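Local coordinates for BamaA.19900.a (Balamuthia mandrillaris, PDB 6VZZ), which probably phosphorylates glucose at its 6-hydroxyl at the expense of ATP, as a glucokinase of the actin-like ATPase superfamily, at residues 189-192 with 193-197; 238-241 with 242-246; 317-320 with 321-325. All blocks are in the same frame, centred on the assembly; numbering follows the deposited sequence.

Contact 1: residues 189-192 with 193-197; sequences LAVG and TGLGI. With BGC (beta-D-glucopyranose), chain B.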
# COMPACT_ATOMS: atom_id res chain seq x y z
N LEU A 189 10.13 -5.20 5.42
CA LEU A 189 11.05 -4.27 4.78
C LEU A 189 12.46 -4.83 4.85
O LEU A 189 12.85 -5.44 5.85
CB LEU A 189 11.05 -2.87 5.46
CG LEU A 189 9.74 -2.13 5.68
CD1 LEU A 189 9.07 -2.56 6.97
CD2 LEU A 189 9.98 -0.64 5.70
N ALA A 190 13.25 -4.60 3.79
CA ALA A 190 14.65 -4.99 3.79
C ALA A 190 15.48 -3.91 3.11
O ALA A 190 15.18 -3.52 1.98
CB ALA A 190 14.87 -6.33 3.08
N VAL A 191 16.52 -3.45 3.81
CA VAL A 191 17.41 -2.41 3.32
C VAL A 191 18.69 -3.07 2.82
O VAL A 191 19.39 -3.72 3.60
CB VAL A 191 17.72 -1.37 4.40
CG1 VAL A 191 18.53 -0.21 3.82
CG2 VAL A 191 16.45 -0.87 5.05
N GLY A 192 18.99 -2.88 1.54
CA GLY A 192 20.18 -3.44 0.93
C GLY A 192 20.63 -2.60 -0.25
O GLY A 192 20.78 -1.38 -0.13
N THR A 193 20.86 -3.23 -1.40
CA THR A 193 21.11 -2.46 -2.62
C THR A 193 19.92 -1.58 -2.94
O THR A 193 20.09 -0.44 -3.42
CB THR A 193 21.42 -3.39 -3.79
OG1 THR A 193 22.44 -4.33 -3.41
CG2 THR A 193 21.91 -2.60 -5.00
N GLY A 194 18.71 -2.07 -2.68
CA GLY A 194 17.50 -1.27 -2.79
C GLY A 194 16.69 -1.33 -1.51
O GLY A 194 17.07 -1.98 -0.54
N LEU A 195 15.55 -0.62 -1.54
CA LEU A 195 14.56 -0.69 -0.47
C LEU A 195 13.47 -1.67 -0.89
O LEU A 195 12.66 -1.37 -1.78
CB LEU A 195 13.98 0.68 -0.17
CG LEU A 195 12.91 0.71 0.92
CD1 LEU A 195 13.33 -0.15 2.10
CD2 LEU A 195 12.63 2.14 1.36
N GLY A 196 13.44 -2.84 -0.25
CA GLY A 196 12.47 -3.87 -0.55
C GLY A 196 11.31 -3.83 0.42
O GLY A 196 11.51 -3.68 1.63
N ILE A 197 10.09 -3.98 -0.11
CA ILE A 197 8.88 -3.91 0.70
C ILE A 197 7.84 -4.88 0.15
O ILE A 197 7.52 -4.86 -1.04
CB ILE A 197 8.32 -2.48 0.74
CG1 ILE A 197 9.24 -1.57 1.56
CG2 ILE A 197 6.92 -2.49 1.32
CD1 ILE A 197 8.82 -0.15 1.57
C2 BGC B . 13.30 -3.16 -6.45
C3 BGC B . 12.43 -4.15 -5.69
C4 BGC B . 13.29 -4.97 -4.73
C5 BGC B . 14.08 -4.03 -3.83
C6 BGC B . 15.00 -4.74 -2.87
C1 BGC B . 14.07 -2.31 -5.44
O1 BGC B . 14.81 -1.33 -6.07
O2 BGC B . 12.49 -2.34 -7.28
O3 BGC B . 11.74 -5.00 -6.60
O4 BGC B . 12.46 -5.79 -3.92
O5 BGC B . 14.88 -3.17 -4.65
O6 BGC B . 15.78 -5.73 -3.51

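Contact 2: residues 238-241 with 242-246; sequences TRLL and EYISE. With CA (calcium ion), chain D.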
# COMPACT_ATOMS: atom_id res chain seq x y z
N THR A 238 15.46 19.61 4.13
CA THR A 238 15.24 20.26 2.84
C THR A 238 16.53 20.37 2.04
O THR A 238 16.53 20.13 0.83
CB THR A 238 14.61 21.64 3.06
OG1 THR A 238 13.42 21.50 3.84
CG2 THR A 238 14.27 22.28 1.73
N ARG A 239 17.64 20.70 2.70
CA ARG A 239 18.91 20.75 1.99
C ARG A 239 19.32 19.37 1.49
O ARG A 239 19.77 19.23 0.35
CB ARG A 239 20.00 21.35 2.89
CG ARG A 239 19.78 22.82 3.26
CD ARG A 239 21.06 23.50 3.75
NE ARG A 239 21.70 22.79 4.85
CZ ARG A 239 21.37 22.93 6.14
NH1 ARG A 239 20.41 23.78 6.50
NH2 ARG A 239 22.01 22.23 7.07
N LEU A 240 19.15 18.34 2.33
CA LEU A 240 19.53 16.99 1.92
C LEU A 240 18.70 16.51 0.74
O LEU A 240 19.23 15.93 -0.21
CB LEU A 240 19.40 16.02 3.10
CG LEU A 240 19.40 14.53 2.75
CD1 LEU A 240 20.73 14.10 2.15
CD2 LEU A 240 19.07 13.71 3.97
N LEU A 241 17.38 16.73 0.80
CA LEU A 241 16.51 16.32 -0.30
C LEU A 241 16.86 17.07 -1.58
O LEU A 241 16.83 16.49 -2.67
CB LEU A 241 15.06 16.55 0.09
CG LEU A 241 14.55 15.73 1.28
CD1 LEU A 241 13.13 16.14 1.66
CD2 LEU A 241 14.62 14.24 0.99
N GLU A 242 17.18 18.36 -1.48
CA GLU A 242 17.54 19.13 -2.67
C GLU A 242 18.90 18.70 -3.22
O GLU A 242 19.11 18.72 -4.43
CB GLU A 242 17.54 20.62 -2.36
CG GLU A 242 16.15 21.20 -2.16
CD GLU A 242 16.15 22.66 -1.73
OE1 GLU A 242 15.07 23.17 -1.36
OE2 GLU A 242 17.22 23.31 -1.76
N TYR A 243 19.83 18.33 -2.33
CA TYR A 243 21.13 17.85 -2.78
C TYR A 243 20.99 16.55 -3.55
O TYR A 243 21.50 16.42 -4.68
CB TYR A 243 22.03 17.68 -1.55
CG TYR A 243 23.42 17.11 -1.77
CD1 TYR A 243 23.63 15.73 -1.78
CD2 TYR A 243 24.52 17.94 -1.88
CE1 TYR A 243 24.90 15.20 -1.94
CE2 TYR A 243 25.79 17.43 -2.04
CZ TYR A 243 25.98 16.07 -2.07
OH TYR A 243 27.26 15.57 -2.23
N ILE A 244 20.28 15.57 -2.98
CA ILE A 244 20.09 14.30 -3.67
C ILE A 244 19.26 14.49 -4.93
O ILE A 244 19.58 13.92 -5.99
CB ILE A 244 19.45 13.27 -2.72
CG1 ILE A 244 20.37 13.01 -1.53
CG2 ILE A 244 19.14 11.98 -3.47
CD1 ILE A 244 19.88 11.96 -0.62
N SER A 245 18.20 15.29 -4.86
CA SER A 245 17.40 15.55 -6.04
C SER A 245 18.23 16.18 -7.13
O SER A 245 18.03 15.90 -8.32
CB SER A 245 16.21 16.43 -5.70
OG SER A 245 15.45 16.70 -6.86
N GLU A 246 19.18 17.03 -6.75
CA GLU A 246 20.08 17.62 -7.74
C GLU A 246 20.95 16.55 -8.39
O GLU A 246 20.99 16.43 -9.62
CB GLU A 246 20.95 18.69 -7.07
CG GLU A 246 22.14 19.14 -7.87
CD GLU A 246 21.76 19.63 -9.26
OE1 GLU A 246 22.47 19.26 -10.24
OE2 GLU A 246 20.77 20.38 -9.37
CA CA D . 21.75 20.96 -11.89

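Contact 3: residues 317-320 with 321-325; sequences MRIA and KNLCI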
# COMPACT_ATOMS: atom_id res chain seq x y z
N MET A 317 12.30 4.75 8.91
CA MET A 317 11.18 4.85 9.84
C MET A 317 10.02 5.65 9.25
O MET A 317 8.86 5.38 9.59
CB MET A 317 11.64 5.47 11.16
CG MET A 317 12.56 4.59 11.99
SD MET A 317 11.77 3.07 12.56
CE MET A 317 12.65 1.84 11.61
N ARG A 318 10.29 6.63 8.39
CA ARG A 318 9.20 7.45 7.86
C ARG A 318 8.35 6.67 6.85
O ARG A 318 7.12 6.78 6.86
CB ARG A 318 9.74 8.72 7.22
CG ARG A 318 8.64 9.65 6.75
CD ARG A 318 9.17 11.05 6.52
NE ARG A 318 10.06 11.44 7.60
CZ ARG A 318 10.91 12.46 7.56
NH1 ARG A 318 11.69 12.71 8.60
NH2 ARG A 318 11.00 13.21 6.47
N ILE A 319 8.98 5.91 5.96
CA ILE A 319 8.19 5.12 5.02
C ILE A 319 7.46 4.00 5.76
O ILE A 319 6.31 3.67 5.46
CB ILE A 319 9.07 4.59 3.87
CG1 ILE A 319 8.26 3.78 2.85
CG2 ILE A 319 10.19 3.71 4.38
CD1 ILE A 319 7.03 4.48 2.32
N ALA A 320 8.11 3.42 6.78
CA ALA A 320 7.45 2.37 7.54
C ALA A 320 6.25 2.91 8.30
O ALA A 320 5.19 2.27 8.34
CB ALA A 320 8.45 1.71 8.49
N LYS A 321 6.38 4.11 8.89
CA LYS A 321 5.27 4.75 9.58
C LYS A 321 4.06 4.89 8.66
O LYS A 321 2.96 4.44 8.98
CB LYS A 321 5.71 6.11 10.11
CG LYS A 321 4.57 7.00 10.59
CD LYS A 321 4.84 8.46 10.27
CE LYS A 321 6.32 8.78 10.38
NZ LYS A 321 6.61 10.25 10.27
N ASN A 322 4.27 5.49 7.48
CA ASN A 322 3.15 5.76 6.59
C ASN A 322 2.55 4.49 5.99
O ASN A 322 1.33 4.44 5.76
CB ASN A 322 3.59 6.74 5.52
CG ASN A 322 3.68 8.15 6.07
OD1 ASN A 322 2.66 8.82 6.27
ND2 ASN A 322 4.90 8.60 6.39
N LEU A 323 3.36 3.46 5.75
CA LEU A 323 2.80 2.21 5.24
C LEU A 323 2.00 1.49 6.33
O LEU A 323 0.98 0.85 6.03
CB LEU A 323 3.90 1.31 4.70
CG LEU A 323 4.62 1.79 3.44
CD1 LEU A 323 5.73 0.83 3.11
CD2 LEU A 323 3.67 1.92 2.27
N CYS A 324 2.43 1.59 7.59
CA CYS A 324 1.64 1.01 8.67
C CYS A 324 0.25 1.63 8.72
O CYS A 324 -0.75 0.93 8.93
CB CYS A 324 2.36 1.20 10.01
SG CYS A 324 3.76 0.08 10.31
N ILE A 325 0.17 2.94 8.52
CA ILE A 325 -1.11 3.63 8.54
C ILE A 325 -1.95 3.22 7.33
O ILE A 325 -3.11 2.82 7.47
CB ILE A 325 -0.88 5.15 8.59
CG1 ILE A 325 -0.38 5.54 9.98
CG2 ILE A 325 -2.14 5.91 8.19
CD1 ILE A 325 0.09 6.95 10.07

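Contact 1: residues 189-192 with 193-197
Leu189 and Ile197 meet side by side on the apolar face of a beta hairpin, CG of Leu189 lying 4.2 Å from CG1 of Ile197. Next along this face, Val191 CG2 and Leu195 CD1 approach more loosely, at 4.4 Å. Leu195 projects CG anti to its own backbone N (chi1 179°), which carries its branched end back toward strand 189-191. The two antiparallel strands are tied by Ala190 and Gly196, a hydrogen-bonded pair: Gly196 N donates to Ala190 O at 2.9 Å in a nearly straight bond, and Ala190 N returns one to Gly196 O. The turn is closed by Gly192 N to Gly194 O at 3.0 Å.

The face of Ala190 and Gly196 is quite different. Here the backbone of Gly196 lies directly against the glucose: the sugar C6 sits 3.5 Å from Gly196 CA, and Gly194 CA lies 3.7 Å from the ring oxygen O5 of the glucose. Glu258 hydrogen-bonds both Leu195 N and the glucose. At the partly exposed turn, Thr193 OG1 bonds to Thr46 OG1; the Gly-Thr-Gly sequence is consistent with the second phosphate loop of this superfamily.

Leu333 and Ala335 of strand 331-335 bond to the backbone of Leu189, while helix 303-327 covers the apolar face, with Leu316 on Leu189 and Val191, and Leu323 on Ile197.

Contact 2: residues 238-241 with 242-246
Leu240 and Ile244, one helical turn apart, run side by side with CD1 of Leu240 3.6 Å from CD1 of Ile244. On another side of the helix Thr238 and Glu242 pair in the same parallel fashion, the methyl CG2 of Thr238 lying beside carboxylate oxygen OE1 of Glu242. Glu242 turns CG away from its carbonyl carbon (chi1 -72°) and then runs extended, so that its aliphatic part lies back along the preceding turn.

Beneath the side chains is regular i to i+4 bonding. Ile244 N points almost straight at Leu240 O, 3.0 Å away with 175° at the hydrogen, and Ser245 N reaches Leu241 O at 2.8 Å.

Further out, several polar ends have partners beyond these two turns. Tyr234 of the second subunit bonds through its hydroxyl to Glu242 OE1, and its side chain also packs on Thr238. Arg239 forms a salt bridge with Glu276, while Tyr243 bonds to Asp275 and meets Trp272 edge-to-face. Leu240 and Ile244 rest on helix 263-276, and Leu241 reaches Phe315 of helix 303-327.

At the end of the segment Glu246 bends at chi2 (55°) and holds a calcium ion with both carboxylate oxygens, OE1 at 2.5 Å and OE2 at 2.8 Å, at a site that also includes Asn250. The chemistry is thus divided around the helix: an apolar stripe joins it to its own subunit, Glu242 bonds across the dimer interface, and Glu246, probably ionised, offers its charge to the metal.

Contact 3: residues 317-320 with 321-325
Arg318 O is gripped twice by Asn322, by the backbone N at 3.2 Å and by the side-chain ND2 at 2.9 Å, the two donors arriving from opposite faces of the carbonyl plane. Asn322 sets CG beside its own backbone N (chi1 -76°), folding the amide back over the previous turn; the accepting oxygen lies 18° out of the amide plane. With ND2 engaged there, OD1 accepts from Ala223 N of the second subunit, so both ends of the amide are fixed.

Arg318 and Lys321 extend the same way, with Lys321 NZ 4.1 Å from Arg318 CG. Their charged ends, Arg318 NE and Lys321 NZ, lie 4.5 Å apart, and both form salt bridges with Glu356 OE1, whose negative charge would probably offset theirs. Arg318 spreads its other nitrogens to Glu237 and the carbonyl of Ser225, and Lys321 NZ also reaches Asp359 O.

A quarter turn or so away the side-chain contact is apolar. Ile319 and Leu323 cross obliquely, CD1 of Ile319 touching CG of Leu323 at 3.8 Å.

This deeply buried part of helix 303-327 is enclosed on several sides. Helix 350-357 packs on Met317, Lys321 and Cys324, and Ile366 of helix 363-366 touches Lys321, Cys324 and Ile325. Strand 186-191 meets Ala320 and Leu323, and the second subunit adds Phe219 against Leu323 and His221 against Ile325.

In the fold
Contacts 1 and 3 belong to one core: the hairpin of contact 1 lies against helix 303-327, where Ile197 CD1 and Leu323 CD1 come within 3.6 Å and Leu195 reaches Ile319. Contact 2 is more peripheral, its centre about 25 Å from the chain centre against 5 Å for contact 1, and it touches neither of the others, though its nearest atoms come about 6 Å from contact 3. Both helical contacts reach the second subunit, whereas contact 1 does not. Chemistry follows place: sheet bonding and small residues beside the sugar in contact 1, buried salt bridges in contact 3, and a peripheral metal-binding carboxylate in contact 2.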